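Local coordinates for protein PpBBE-like 1 D396N (Physcomitrella patens subsp. patens, PDB 6EO5) that probably oxidises cellobiose as a flavin-dependent, berberine bridge enzyme-like oxidase with bicovalently attached FAD, at residues A350-F363 with Q408-Y422. Numbering follows the deposited sequence.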
ATOM      1  N   ALA A 350      22.459  -1.939  16.076  1.00 50.90           N
ATOM      2  CA  ALA A 350      22.943  -2.331  14.756  1.00 54.72           C
ATOM      3  C   ALA A 350      22.140  -1.638  13.665  1.00 54.81           C
ATOM      4  O   ALA A 350      22.697  -1.200  12.650  1.00 54.15           O
ATOM      5  CB  ALA A 350      22.880  -3.853  14.602  1.00 51.60           C
ATOM      6  N   MET A 351      20.832  -1.506  13.881  1.00 50.66           N
ATOM      7  CA  MET A 351      19.967  -0.818  12.938  1.00 51.74           C
ATOM      8  C   MET A 351      20.344   0.654  12.819  1.00 57.26           C
ATOM      9  O   MET A 351      20.507   1.174  11.707  1.00 55.64           O
ATOM     10  CB  MET A 351      18.514  -0.974  13.381  1.00 50.87           C
ATOM     11  CG  MET A 351      17.523  -0.289  12.500  1.00 47.86           C
ATOM     12  SD  MET A 351      15.871  -0.520  13.151  1.00 58.53           S
ATOM     13  CE  MET A 351      15.926   0.527  14.609  1.00 52.74           C
ATOM     14  N   ILE A 352      20.503   1.342  13.958  1.00 57.93           N
ATOM     15  CA  ILE A 352      20.825   2.766  13.927  1.00 53.37           C
ATOM     16  C   ILE A 352      22.232   2.986  13.390  1.00 55.82           C
ATOM     17  O   ILE A 352      22.471   3.913  12.605  1.00 59.33           O
ATOM     18  CB  ILE A 352      20.640   3.396  15.320  1.00 57.21           C
ATOM     19  CG1 ILE A 352      19.205   3.180  15.818  1.00 55.70           C
ATOM     20  CG2 ILE A 352      20.989   4.886  15.296  1.00 49.89           C
ATOM     21  CD1 ILE A 352      18.986   3.569  17.263  1.00 52.81           C
ATOM     22  N   ASN A 353      23.185   2.136  13.773  1.00 56.43           N
ATOM     23  CA  ASN A 353      24.529   2.294  13.222  1.00 58.26           C
ATOM     24  C   ASN A 353      24.514   2.120  11.708  1.00 62.38           C
ATOM     25  O   ASN A 353      25.109   2.923  10.976  1.00 62.62           O
ATOM     26  CB  ASN A 353      25.498   1.313  13.876  1.00 62.18           C
ATOM     27  CG  ASN A 353      25.746   1.634  15.330  1.00 67.46           C
ATOM     28  OD1 ASN A 353      25.471   2.746  15.787  1.00 70.46           O
ATOM     29  ND2 ASN A 353      26.264   0.661  16.071  1.00 70.19           N
ATOM     30  N   ALA A 354      23.820   1.081  11.224  1.00 60.48           N
ATOM     31  CA  ALA A 354      23.677   0.880   9.786  1.00 52.47           C
ATOM     32  C   ALA A 354      22.995   2.070   9.123  1.00 55.83           C
ATOM     33  O   ALA A 354      23.433   2.529   8.061  1.00 58.06           O
ATOM     34  CB  ALA A 354      22.898  -0.404   9.510  1.00 52.18           C
ATOM     35  N   MET A 355      21.922   2.585   9.730  1.00 52.59           N
ATOM     36  CA  MET A 355      21.280   3.774   9.183  1.00 55.77           C
ATOM     37  C   MET A 355      22.263   4.939   9.098  1.00 58.33           C
ATOM     38  O   MET A 355      22.281   5.678   8.108  1.00 57.97           O
ATOM     39  CB  MET A 355      20.052   4.165  10.020  1.00 53.24           C
ATOM     40  CG  MET A 355      19.413   5.481   9.585  1.00 53.49           C
ATOM     41  SD  MET A 355      17.991   6.039  10.544  1.00 61.48           S
ATOM     42  CE  MET A 355      18.793   6.614  12.034  1.00 62.85           C
ATOM     43  N   ASN A 356      23.107   5.113  10.114  1.00 57.43           N
ATOM     44  CA  ASN A 356      23.969   6.289  10.107  1.00 59.77           C
ATOM     45  C   ASN A 356      25.189   6.150   9.191  1.00 61.70           C
ATOM     46  O   ASN A 356      26.006   7.075   9.141  1.00 63.15           O
ATOM     47  CB  ASN A 356      24.411   6.636  11.533  1.00 57.10           C
ATOM     48  CG  ASN A 356      23.249   7.136  12.423  1.00 63.81           C
ATOM     49  OD1 ASN A 356      22.287   7.771  11.958  1.00 62.72           O
ATOM     50  ND2 ASN A 356      23.350   6.844  13.714  1.00 59.95           N
ATOM     51  N   THR A 357      25.334   5.052   8.441  1.00 58.22           N
ATOM     52  CA  THR A 357      26.396   4.996   7.444  1.00 55.89           C
ATOM     53  C   THR A 357      26.018   5.675   6.146  1.00 59.36           C
ATOM     54  O   THR A 357      26.770   5.564   5.178  1.00 62.85           O
ATOM     55  CB  THR A 357      26.795   3.556   7.129  1.00 55.73           C
ATOM     56  OG1 THR A 357      25.693   2.890   6.519  1.00 62.04           O
ATOM     57  CG2 THR A 357      27.213   2.816   8.380  1.00 61.01           C
ATOM     58  N   GLY A 358      24.880   6.359   6.088  1.00 62.72           N
ATOM     59  CA  GLY A 358      24.419   6.944   4.846  1.00 58.27           C
ATOM     60  C   GLY A 358      23.547   8.159   5.054  1.00 58.71           C
ATOM     61  O   GLY A 358      23.530   8.726   6.149  1.00 63.24           O
ATOM     62  N   SER A 359      22.826   8.580   4.021  1.00 56.07           N
ATOM     63  CA  SER A 359      21.998   9.774   4.132  1.00 56.72           C
ATOM     64  C   SER A 359      20.965   9.782   3.006  1.00 56.32           C
ATOM     65  O   SER A 359      20.966   8.925   2.121  1.00 58.43           O
ATOM     66  CB  SER A 359      22.865  11.027   4.107  1.00 50.37           C
ATOM     67  OG  SER A 359      23.203  11.358   2.783  1.00 62.88           O
ATOM     68  N   ASN A 360      20.080  10.770   3.053  1.00 58.86           N
ATOM     69  CA  ASN A 360      18.968  10.883   2.119  1.00 57.89           C
ATOM     70  C   ASN A 360      18.189   9.564   2.060  1.00 56.63           C
ATOM     71  O   ASN A 360      18.058   8.925   1.015  1.00 55.98           O
ATOM     72  CB  ASN A 360      19.470  11.330   0.740  1.00 59.99           C
ATOM     73  CG  ASN A 360      18.354  11.859  -0.163  1.00 67.04           C
ATOM     74  OD1 ASN A 360      17.220  12.090   0.271  1.00 71.11           O
ATOM     75  ND2 ASN A 360      18.681  12.054  -1.433  1.00 69.60           N
ATOM     76  N   ALA A 361      17.686   9.165   3.232  1.00 55.84           N
ATOM     77  CA  ALA A 361      16.846   7.986   3.412  1.00 52.84           C
ATOM     78  C   ALA A 361      15.865   8.237   4.558  1.00 57.11           C
ATOM     79  O   ALA A 361      16.007   9.196   5.324  1.00 56.23           O
ATOM     80  CB  ALA A 361      17.686   6.744   3.703  1.00 50.09           C
ATOM     81  N   TYR A 362      14.861   7.364   4.686  1.00 55.21           N
ATOM     82  CA  TYR A 362      13.986   7.413   5.851  1.00 51.81           C
ATOM     83  C   TYR A 362      13.443   6.021   6.165  1.00 51.29           C
ATOM     84  O   TYR A 362      13.541   5.092   5.359  1.00 50.38           O
ATOM     85  CB  TYR A 362      12.858   8.431   5.664  1.00 51.70           C
ATOM     86  CG  TYR A 362      11.935   8.173   4.504  1.00 51.80           C
ATOM     87  CD1 TYR A 362      10.790   7.415   4.664  1.00 52.74           C
ATOM     88  CD2 TYR A 362      12.183   8.723   3.259  1.00 47.96           C
ATOM     89  CE1 TYR A 362       9.935   7.189   3.599  1.00 58.03           C
ATOM     90  CE2 TYR A 362      11.336   8.505   2.193  1.00 46.58           C
ATOM     91  CZ  TYR A 362      10.214   7.735   2.360  1.00 54.23           C
ATOM     92  OH  TYR A 362       9.344   7.514   1.303  1.00 55.40           O
ATOM     93  N   PHE A 363      12.883   5.889   7.374  1.00 52.56           N
ATOM     94  CA  PHE A 363      12.511   4.597   7.959  1.00 51.08           C
ATOM     95  C   PHE A 363      11.257   4.756   8.813  1.00 55.26           C
ATOM     96  O   PHE A 363      11.240   5.571   9.746  1.00 56.12           O
ATOM     97  CB  PHE A 363      13.673   4.041   8.786  1.00 50.18           C
ATOM     98  CG  PHE A 363      14.952   3.938   8.005  1.00 55.13           C
ATOM     99  CD1 PHE A 363      15.800   5.038   7.880  1.00 51.98           C
ATOM    100  CD2 PHE A 363      15.294   2.757   7.351  1.00 51.02           C
ATOM    101  CE1 PHE A 363      16.970   4.959   7.123  1.00 51.71           C
ATOM    102  CE2 PHE A 363      16.470   2.676   6.607  1.00 49.17           C
ATOM    103  CZ  PHE A 363      17.304   3.777   6.498  1.00 46.99           C
ATOM    104  N   GLN A 408      23.251   4.389  -3.068  1.00 56.21           N
ATOM    105  CA  GLN A 408      22.003   4.410  -2.306  1.00 54.77           C
ATOM    106  C   GLN A 408      21.342   3.040  -2.288  1.00 57.10           C
ATOM    107  O   GLN A 408      20.741   2.647  -1.278  1.00 55.30           O
ATOM    108  CB  GLN A 408      21.040   5.441  -2.885  1.00 50.31           C
ATOM    109  CG  GLN A 408      21.430   6.857  -2.630  1.00 55.05           C
ATOM    110  CD  GLN A 408      21.474   7.185  -1.158  1.00 60.62           C
ATOM    111  OE1 GLN A 408      22.460   6.897  -0.478  1.00 59.92           O
ATOM    112  NE2 GLN A 408      20.399   7.794  -0.648  1.00 58.73           N
ATOM    113  N   THR A 409      21.427   2.309  -3.406  1.00 54.14           N
ATOM    114  CA  THR A 409      20.865   0.964  -3.468  1.00 50.76           C
ATOM    115  C   THR A 409      21.647   0.006  -2.585  1.00 52.12           C
ATOM    116  O   THR A 409      21.062  -0.847  -1.909  1.00 54.20           O
ATOM    117  CB  THR A 409      20.840   0.474  -4.919  1.00 46.41           C
ATOM    118  OG1 THR A 409      19.995   1.331  -5.694  1.00 52.91           O
ATOM    119  CG2 THR A 409      20.308  -0.932  -5.006  1.00 38.43           C
ATOM    120  N   SER A 410      22.977   0.126  -2.586  1.00 56.73           N
ATOM    121  CA  SER A 410      23.798  -0.702  -1.711  1.00 54.91           C
ATOM    122  C   SER A 410      23.570  -0.349  -0.252  1.00 55.31           C
ATOM    123  O   SER A 410      23.540  -1.233   0.608  1.00 53.50           O
ATOM    124  CB  SER A 410      25.266  -0.531  -2.073  1.00 58.22           C
ATOM    125  OG  SER A 410      25.569  -1.356  -3.175  1.00 67.06           O
ATOM    126  N   TYR A 411      23.414   0.943   0.041  1.00 57.13           N
ATOM    127  CA  TYR A 411      23.179   1.386   1.409  1.00 53.26           C
ATOM    128  C   TYR A 411      21.916   0.758   1.985  1.00 53.32           C
ATOM    129  O   TYR A 411      21.943   0.172   3.071  1.00 58.62           O
ATOM    130  CB  TYR A 411      23.106   2.907   1.435  1.00 53.64           C
ATOM    131  CG  TYR A 411      22.487   3.498   2.668  1.00 56.75           C
ATOM    132  CD1 TYR A 411      23.129   3.425   3.899  1.00 57.54           C
ATOM    133  CD2 TYR A 411      21.269   4.168   2.598  1.00 56.98           C
ATOM    134  CE1 TYR A 411      22.565   3.983   5.029  1.00 58.33           C
ATOM    135  CE2 TYR A 411      20.697   4.733   3.718  1.00 56.42           C
ATOM    136  CZ  TYR A 411      21.350   4.635   4.930  1.00 57.59           C
ATOM    137  OH  TYR A 411      20.783   5.191   6.045  1.00 59.53           O
ATOM    138  N   ILE A 412      20.805   0.827   1.251  1.00 52.93           N
ATOM    139  CA  ILE A 412      19.554   0.332   1.815  1.00 55.41           C
ATOM    140  C   ILE A 412      19.508  -1.194   1.825  1.00 56.03           C
ATOM    141  O   ILE A 412      18.765  -1.787   2.623  1.00 56.97           O
ATOM    142  CB  ILE A 412      18.346   0.940   1.071  1.00 48.29           C
ATOM    143  CG1 ILE A 412      17.128   0.942   1.982  1.00 50.97           C
ATOM    144  CG2 ILE A 412      18.058   0.195  -0.221  1.00 49.65           C
ATOM    145  CD1 ILE A 412      17.139   2.052   3.024  1.00 49.40           C
ATOM    146  N   THR A 413      20.302  -1.849   0.979  1.00 49.10           N
ATOM    147  CA  THR A 413      20.360  -3.306   1.001  1.00 52.42           C
ATOM    148  C   THR A 413      21.256  -3.818   2.127  1.00 55.54           C
ATOM    149  O   THR A 413      20.939  -4.831   2.767  1.00 53.79           O
ATOM    150  CB  THR A 413      20.836  -3.820  -0.355  1.00 50.27           C
ATOM    151  OG1 THR A 413      19.851  -3.476  -1.339  1.00 54.01           O
ATOM    152  CG2 THR A 413      21.032  -5.326  -0.329  1.00 44.94           C
ATOM    153  N   ARG A 414      22.378  -3.139   2.381  1.00 54.16           N
ATOM    154  CA  ARG A 414      23.151  -3.409   3.587  1.00 51.90           C
ATOM    155  C   ARG A 414      22.276  -3.280   4.826  1.00 57.36           C
ATOM    156  O   ARG A 414      22.304  -4.139   5.717  1.00 57.26           O
ATOM    157  CB  ARG A 414      24.323  -2.439   3.689  1.00 56.57           C
ATOM    158  CG  ARG A 414      25.499  -2.734   2.818  1.00 54.77           C
ATOM    159  CD  ARG A 414      26.593  -1.739   3.141  1.00 58.80           C
ATOM    160  NE  ARG A 414      26.375  -0.415   2.550  1.00 64.49           N
ATOM    161  CZ  ARG A 414      27.027   0.035   1.472  1.00 71.02           C
ATOM    162  NH1 ARG A 414      27.949  -0.744   0.881  1.00 62.79           N
ATOM    163  NH2 ARG A 414      26.767   1.261   0.991  1.00 69.49           N
ATOM    164  N   TYR A 415      21.498  -2.193   4.900  1.00 55.24           N
ATOM    165  CA  TYR A 415      20.637  -1.956   6.049  1.00 48.22           C
ATOM    166  C   TYR A 415      19.658  -3.104   6.242  1.00 52.24           C
ATOM    167  O   TYR A 415      19.485  -3.608   7.361  1.00 51.99           O
ATOM    168  CB  TYR A 415      19.898  -0.632   5.864  1.00 51.59           C
ATOM    169  CG  TYR A 415      18.884  -0.298   6.957  1.00 52.85           C
ATOM    170  CD1 TYR A 415      17.599  -0.852   6.952  1.00 52.57           C
ATOM    171  CD2 TYR A 415      19.203   0.585   7.977  1.00 48.94           C
ATOM    172  CE1 TYR A 415      16.677  -0.547   7.946  1.00 55.62           C
ATOM    173  CE2 TYR A 415      18.288   0.899   8.966  1.00 52.32           C
ATOM    174  CZ  TYR A 415      17.034   0.336   8.949  1.00 53.23           C
ATOM    175  OH  TYR A 415      16.137   0.663   9.930  1.00 49.76           O
ATOM    176  N   TRP A 416      18.999  -3.530   5.157  1.00 50.26           N
ATOM    177  CA  TRP A 416      18.063  -4.646   5.261  1.00 48.36           C
ATOM    178  C   TRP A 416      18.750  -5.894   5.798  1.00 52.73           C
ATOM    179  O   TRP A 416      18.166  -6.639   6.590  1.00 51.89           O
ATOM    180  CB  TRP A 416      17.427  -4.937   3.902  1.00 50.89           C
ATOM    181  CG  TRP A 416      16.305  -5.937   3.973  1.00 52.02           C
ATOM    182  CD1 TRP A 416      14.969  -5.660   4.056  1.00 52.28           C
ATOM    183  CD2 TRP A 416      16.417  -7.375   3.986  1.00 52.35           C
ATOM    184  NE1 TRP A 416      14.246  -6.829   4.121  1.00 51.68           N
ATOM    185  CE2 TRP A 416      15.108  -7.896   4.074  1.00 47.75           C
ATOM    186  CE3 TRP A 416      17.497  -8.267   3.925  1.00 52.86           C
ATOM    187  CZ2 TRP A 416      14.846  -9.269   4.108  1.00 48.47           C
ATOM    188  CZ3 TRP A 416      17.235  -9.632   3.958  1.00 53.47           C
ATOM    189  CH2 TRP A 416      15.918 -10.118   4.054  1.00 54.26           C
ATOM    190  N   LYS A 417      20.000  -6.135   5.388  1.00 52.34           N
ATOM    191  CA  LYS A 417      20.685  -7.339   5.837  1.00 51.51           C
ATOM    192  C   LYS A 417      21.092  -7.247   7.303  1.00 54.50           C
ATOM    193  O   LYS A 417      21.114  -8.272   7.997  1.00 55.57           O
ATOM    194  CB  LYS A 417      21.898  -7.616   4.949  1.00 54.12           C
ATOM    195  CG  LYS A 417      21.519  -8.127   3.567  1.00 51.00           C
ATOM    196  CD  LYS A 417      22.749  -8.410   2.729  1.00 52.79           C
ATOM    197  CE  LYS A 417      22.367  -8.718   1.296  1.00 52.54           C
ATOM    198  NZ  LYS A 417      23.569  -9.007   0.461  1.00 56.59           N
ATOM    199  N   VAL A 418      21.413  -6.043   7.793  1.00 52.92           N
ATOM    200  CA  VAL A 418      21.688  -5.866   9.218  1.00 51.21           C
ATOM    201  C   VAL A 418      20.443  -6.178  10.038  1.00 53.51           C
ATOM    202  O   VAL A 418      20.479  -6.991  10.968  1.00 56.44           O
ATOM    203  CB  VAL A 418      22.204  -4.443   9.504  1.00 50.96           C
ATOM    204  CG1 VAL A 418      22.300  -4.205  11.005  1.00 47.82           C
ATOM    205  CG2 VAL A 418      23.553  -4.216   8.844  1.00 48.26           C
ATOM    206  N   VAL A 419      19.317  -5.543   9.702  1.00 50.53           N
ATOM    207  CA  VAL A 419      18.100  -5.787  10.470  1.00 53.90           C
ATOM    208  C   VAL A 419      17.697  -7.256  10.383  1.00 55.86           C
ATOM    209  O   VAL A 419      17.206  -7.834  11.362  1.00 55.40           O
ATOM    210  CB  VAL A 419      16.957  -4.858  10.007  1.00 52.10           C
ATOM    211  CG1 VAL A 419      15.645  -5.212  10.744  1.00 46.58           C
ATOM    212  CG2 VAL A 419      17.340  -3.396  10.225  1.00 46.92           C
ATOM    213  N   ARG A 420      17.908  -7.885   9.217  1.00 54.35           N
ATOM    214  CA  ARG A 420      17.477  -9.270   8.997  1.00 54.21           C
ATOM    215  C   ARG A 420      17.997 -10.214  10.079  1.00 53.99           C
ATOM    216  O   ARG A 420      17.298 -11.151  10.488  1.00 52.53           O
ATOM    217  CB  ARG A 420      17.948  -9.749   7.623  1.00 54.30           C
ATOM    218  CG  ARG A 420      17.756 -11.244   7.379  1.00 50.33           C
ATOM    219  CD  ARG A 420      16.287 -11.537   7.318  1.00 51.05           C
ATOM    220  NE  ARG A 420      15.986 -12.938   7.065  1.00 53.09           N
ATOM    221  CZ  ARG A 420      15.655 -13.816   8.009  1.00 53.18           C
ATOM    222  NH1 ARG A 420      15.611 -13.450   9.282  1.00 48.25           N
ATOM    223  NH2 ARG A 420      15.365 -15.067   7.676  1.00 54.46           N
ATOM    224  N   THR A 421      19.227  -9.974  10.549  1.00 55.28           N
ATOM    225  CA  THR A 421      19.816 -10.766  11.624  1.00 56.02           C
ATOM    226  C   THR A 421      18.944 -10.773  12.877  1.00 58.57           C
ATOM    227  O   THR A 421      18.940 -11.759  13.623  1.00 61.46           O
ATOM    228  CB  THR A 421      21.210 -10.217  11.948  1.00 55.47           C
ATOM    229  OG1 THR A 421      22.095 -10.485  10.855  1.00 57.88           O
ATOM    230  CG2 THR A 421      21.770 -10.833  13.218  1.00 50.89           C
ATOM    231  N   TYR A 422      18.193  -9.699  13.127  1.00 53.39           N
ATOM    232  CA  TYR A 422      17.447  -9.570  14.369  1.00 54.45           C
ATOM    233  C   TYR A 422      15.940  -9.682  14.187  1.00 56.56           C
ATOM    234  O   TYR A 422      15.208  -9.567  15.171  1.00 55.78           O
ATOM    235  CB  TYR A 422      17.786  -8.237  15.055  1.00 51.44           C
ATOM    236  CG  TYR A 422      19.264  -8.021  15.272  1.00 54.47           C
ATOM    237  CD1 TYR A 422      19.906  -8.528  16.397  1.00 54.25           C
ATOM    238  CD2 TYR A 422      20.031  -7.330  14.335  1.00 54.86           C
ATOM    239  CE1 TYR A 422      21.268  -8.340  16.587  1.00 50.81           C
ATOM    240  CE2 TYR A 422      21.385  -7.129  14.521  1.00 53.34           C
ATOM    241  CZ  TYR A 422      21.995  -7.636  15.649  1.00 56.32           C
ATOM    242  OH  TYR A 422      23.344  -7.440  15.827  1.00 63.10           O
TER
HETATM  243  O   HOH W   1      24.049   7.273   1.808  1.00 57.34           O
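M351 and A354 of helix 350-355 face V419 and Y415 of helix 408-420, the two axes running nearly antiparallel (172°) and 9.1 Å apart. Beyond the helix end the chain turns back into strand 361-363, and the Y411 ring lies against the type I turn from M355 to G358. Its OH donates to M355 O (2.6 Å), in the carbonyl plane and on a lone pair. G358 CA lies over one ring face in a CH-pi contact, 4.0 Å from the Y411 centroid. A361 CB and T357 OG1 sit at the ring edge. A leucine in place of Y411 would probably leave M355 O without this donor and take the ring face from G358 CA. Y415 has CG anti to the backbone N (chi1 176°), which brings its ring against F363. F363 CE2 lies over the centre of that ring, with the planes tilted by 33°. At the far end A350 CB packs on V418 CG1 (3.7 Å) and Y422 CE2. Q408 NE2 donates to S359 O (3.0 Å) and also to S398 O, while a water links Q408 OE1 to S359 N. Helix 408-420 packs on helix 350-355 and on strand 361-367 of the seven-stranded antiparallel sheet; M395 of strand 391-398 meets I412 and Y415, and helix 235-246 packs on M351 and M355.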